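PDB 2HTA: putative enzyme related to aldose 1-epimerase from Salmonella typhimurium, which probably interconverts the alpha and beta anomers of glucose 6-phosphate, acting as a hexose-6-phosphate mutarotase. Local coordinates for residues G91-W96 / A177-F182. Residues are numbered along the deposited sequence; the frame is centred on the assembly and turned at random.
Sequences GVPICW and ALHSYF
Pro93 and Cys95 both pack against the CB of His179, the probable catalytic histidine, and show how an active-site side chain can be positioned in part by the adjoining segment 91-96. Cys95 SG lies 3.7 Å from His179 CB and meets the imidazole at its edge, near the ring plane, while Pro93 CB comes within 3.9 Å of the same His179 CB. With CG anti to the backbone N (chi1 -167°), the ring leads off from both residues, CD2 its nearest atom to the sulfur. Pro93 CG also packs at the edge of the Tyr181 ring, 3.8 Å from CE1. On the reverse face, Val92 straddles Ser180 OG, itself hydrogen-bonded to Gln302 OE1, and Ile94 CG1 runs alongside Leu178 CD2.

Antiparallel backbone bonds hold this arrangement: His179 N reaches Pro93 O at 3.0 Å, nearly straight at 168°, and Tyr181 N reaches Gly91 O at 2.9 Å. Cys95 and Ala177 exchange two more. An inverse gamma turn centred on His179 interrupts the regular pairing.

Further out, Arg89, probably substrate-binding as in relatives, hydrogen-bonds Tyr181 OH through NH1. Backbone bonds and packing on CB place the histidine's root; His110, edge-to-face, and Glu282, the other probable catalytic residue, contact its side chain, consistent with preorganisation for proton transfer.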
ATOM      1  N   GLY A  91       0.278  -4.939  -3.375  1.00 17.79           N
ATOM      2  CA  GLY A  91       1.154  -4.524  -2.314  1.00 17.85           C
ATOM      3  C   GLY A  91       0.659  -3.247  -1.675  1.00 17.67           C
ATOM      4  O   GLY A  91      -0.553  -3.066  -1.499  1.00 17.00           O
ATOM      5  N   VAL A  92       1.589  -2.340  -1.354  1.00 17.19           N
ATOM      6  CA  VAL A  92       1.232  -1.080  -0.664  1.00 17.60           C
ATOM      7  C   VAL A  92       1.867   0.099  -1.460  1.00 18.23           C
ATOM      8  O   VAL A  92       2.940   0.591  -1.135  1.00 18.95           O
ATOM      9  CB  VAL A  92       1.712  -1.078   0.830  1.00 17.98           C
ATOM     10  CG1 VAL A  92       1.326   0.261   1.509  1.00 17.62           C
ATOM     11  CG2 VAL A  92       1.055  -2.265   1.616  1.00 19.13           C
ATOM     12  N   PRO A  93       1.217   0.514  -2.557  1.00 18.45           N
ATOM     13  CA  PRO A  93       1.719   1.698  -3.279  1.00 17.63           C
ATOM     14  C   PRO A  93       1.758   2.893  -2.350  1.00 16.56           C
ATOM     15  O   PRO A  93       0.786   3.158  -1.645  1.00 16.98           O
ATOM     16  CB  PRO A  93       0.644   1.926  -4.375  1.00 18.75           C
ATOM     17  CG  PRO A  93      -0.039   0.556  -4.546  1.00 19.01           C
ATOM     18  CD  PRO A  93       0.062  -0.134  -3.209  1.00 17.53           C
ATOM     19  N   ILE A  94       2.880   3.623  -2.341  1.00 17.10           N
ATOM     20  CA  ILE A  94       3.005   4.911  -1.601  1.00 15.87           C
ATOM     21  C   ILE A  94       2.579   6.005  -2.590  1.00 17.57           C
ATOM     22  O   ILE A  94       3.231   6.178  -3.632  1.00 17.72           O
ATOM     23  CB  ILE A  94       4.466   5.181  -1.144  1.00 16.24           C
ATOM     24  CG1 ILE A  94       4.815   4.157   0.004  1.00 14.76           C
ATOM     25  CG2 ILE A  94       4.691   6.664  -0.617  1.00 14.70           C
ATOM     26  CD1 ILE A  94       6.325   4.127   0.229  1.00 14.98           C
ATOM     27  N   CYS A  95       1.503   6.698  -2.245  1.00 16.51           N
ATOM     28  CA  CYS A  95       0.930   7.702  -3.138  1.00 17.56           C
ATOM     29  C   CYS A  95       1.321   9.054  -2.599  1.00 17.40           C
ATOM     30  O   CYS A  95       0.804   9.506  -1.586  1.00 18.58           O
ATOM     31  CB  CYS A  95      -0.569   7.600  -3.157  1.00 16.78           C
ATOM     32  SG  CYS A  95      -1.212   5.885  -3.531  1.00 20.93           S
ATOM     33  N   TRP A  96       2.227   9.702  -3.294  1.00 18.94           N
ATOM     34  CA  TRP A  96       2.790  10.977  -2.832  1.00 17.82           C
ATOM     35  C   TRP A  96       3.431  11.714  -4.018  1.00 18.21           C
ATOM     36  O   TRP A  96       4.112  11.095  -4.803  1.00 19.21           O
ATOM     37  CB  TRP A  96       3.847  10.667  -1.769  1.00 17.79           C
ATOM     38  CG  TRP A  96       4.329  11.896  -1.015  1.00 18.89           C
ATOM     39  CD1 TRP A  96       3.877  12.351   0.177  1.00 20.33           C
ATOM     40  CD2 TRP A  96       5.407  12.778  -1.408  1.00 19.44           C
ATOM     41  NE1 TRP A  96       4.560  13.506   0.533  1.00 18.97           N
ATOM     42  CE2 TRP A  96       5.505  13.777  -0.424  1.00 19.32           C
ATOM     43  CE3 TRP A  96       6.274  12.819  -2.514  1.00 19.33           C
ATOM     44  CZ2 TRP A  96       6.446  14.834  -0.506  1.00 21.64           C
ATOM     45  CZ3 TRP A  96       7.226  13.856  -2.601  1.00 19.19           C
ATOM     46  CH2 TRP A  96       7.292  14.848  -1.596  1.00 22.86           C
ATOM     47  N   ALA A 177      -1.398   8.707   0.381  1.00 18.02           N
ATOM     48  CA  ALA A 177      -2.067   7.476   0.823  1.00 19.18           C
ATOM     49  C   ALA A 177      -1.075   6.309   0.938  1.00 19.91           C
ATOM     50  O   ALA A 177      -0.029   6.279   0.220  1.00 21.08           O
ATOM     51  CB  ALA A 177      -3.162   7.058  -0.199  1.00 18.66           C
ATOM     52  N   LEU A 178      -1.392   5.342   1.822  1.00 19.13           N
ATOM     53  CA  LEU A 178      -0.744   4.042   1.734  1.00 18.14           C
ATOM     54  C   LEU A 178      -1.867   3.144   1.189  1.00 17.70           C
ATOM     55  O   LEU A 178      -2.877   2.914   1.854  1.00 16.65           O
ATOM     56  CB  LEU A 178      -0.238   3.606   3.137  1.00 19.35           C
ATOM     57  CG  LEU A 178       0.659   4.613   3.828  1.00 18.02           C
ATOM     58  CD1 LEU A 178       1.060   4.153   5.272  1.00 17.41           C
ATOM     59  CD2 LEU A 178       1.962   4.810   2.968  1.00 17.43           C
ATOM     60  N   HIS A 179      -1.732   2.754  -0.078  1.00 18.49           N
ATOM     61  CA  HIS A 179      -2.848   2.233  -0.882  1.00 18.39           C
ATOM     62  C   HIS A 179      -2.910   0.696  -0.757  1.00 19.09           C
ATOM     63  O   HIS A 179      -2.915  -0.009  -1.760  1.00 19.24           O
ATOM     64  CB  HIS A 179      -2.571   2.606  -2.350  1.00 20.17           C
ATOM     65  CG  HIS A 179      -3.723   2.439  -3.289  1.00 20.64           C
ATOM     66  ND1 HIS A 179      -4.351   1.237  -3.487  1.00 23.87           N
ATOM     67  CD2 HIS A 179      -4.284   3.304  -4.191  1.00 23.24           C
ATOM     68  CE1 HIS A 179      -5.290   1.360  -4.414  1.00 21.21           C
ATOM     69  NE2 HIS A 179      -5.242   2.593  -4.882  1.00 23.05           N
ATOM     70  N   SER A 180      -2.961   0.172   0.465  1.00 19.06           N
ATOM     71  CA  SER A 180      -2.796  -1.286   0.647  1.00 18.07           C
ATOM     72  C   SER A 180      -3.844  -2.210   0.017  1.00 17.46           C
ATOM     73  O   SER A 180      -5.042  -1.957   0.137  1.00 18.28           O
ATOM     74  CB  SER A 180      -2.756  -1.577   2.161  1.00 18.13           C
ATOM     75  OG  SER A 180      -1.943  -0.604   2.757  1.00 17.46           O
ATOM     76  N   TYR A 181      -3.360  -3.282  -0.629  1.00 16.48           N
ATOM     77  CA  TYR A 181      -4.161  -4.374  -1.211  1.00 15.78           C
ATOM     78  C   TYR A 181      -4.056  -5.606  -0.284  1.00 17.07           C
ATOM     79  O   TYR A 181      -2.990  -6.187  -0.178  1.00 17.49           O
ATOM     80  CB  TYR A 181      -3.547  -4.832  -2.527  1.00 14.68           C
ATOM     81  CG  TYR A 181      -3.724  -3.835  -3.655  1.00 16.61           C
ATOM     82  CD1 TYR A 181      -2.966  -2.637  -3.699  1.00 18.48           C
ATOM     83  CD2 TYR A 181      -4.576  -4.106  -4.690  1.00 18.17           C
ATOM     84  CE1 TYR A 181      -3.061  -1.713  -4.779  1.00 17.08           C
ATOM     85  CE2 TYR A 181      -4.719  -3.157  -5.794  1.00 15.90           C
ATOM     86  CZ  TYR A 181      -3.973  -1.993  -5.802  1.00 18.69           C
ATOM     87  OH  TYR A 181      -4.100  -1.088  -6.859  1.00 21.22           O
ATOM     88  N   PHE A 182      -5.176  -6.015   0.264  1.00 18.24           N
ATOM     89  CA  PHE A 182      -5.253  -7.113   1.208  1.00 19.88           C
ATOM     90  C   PHE A 182      -5.843  -8.306   0.501  1.00 20.91           C
ATOM     91  O   PHE A 182      -6.854  -8.208  -0.185  1.00 20.93           O
ATOM     92  CB  PHE A 182      -6.089  -6.686   2.413  1.00 19.06           C
ATOM     93  CG  PHE A 182      -5.433  -5.615   3.204  1.00 18.30           C
ATOM     94  CD1 PHE A 182      -5.865  -4.286   3.117  1.00 20.17           C
ATOM     95  CD2 PHE A 182      -4.297  -5.906   3.959  1.00 17.60           C
ATOM     96  CE1 PHE A 182      -5.192  -3.274   3.807  1.00 20.36           C
ATOM     97  CE2 PHE A 182      -3.624  -4.902   4.693  1.00 20.06           C
ATOM     98  CZ  PHE A 182      -4.073  -3.580   4.605  1.00 18.74           C
TER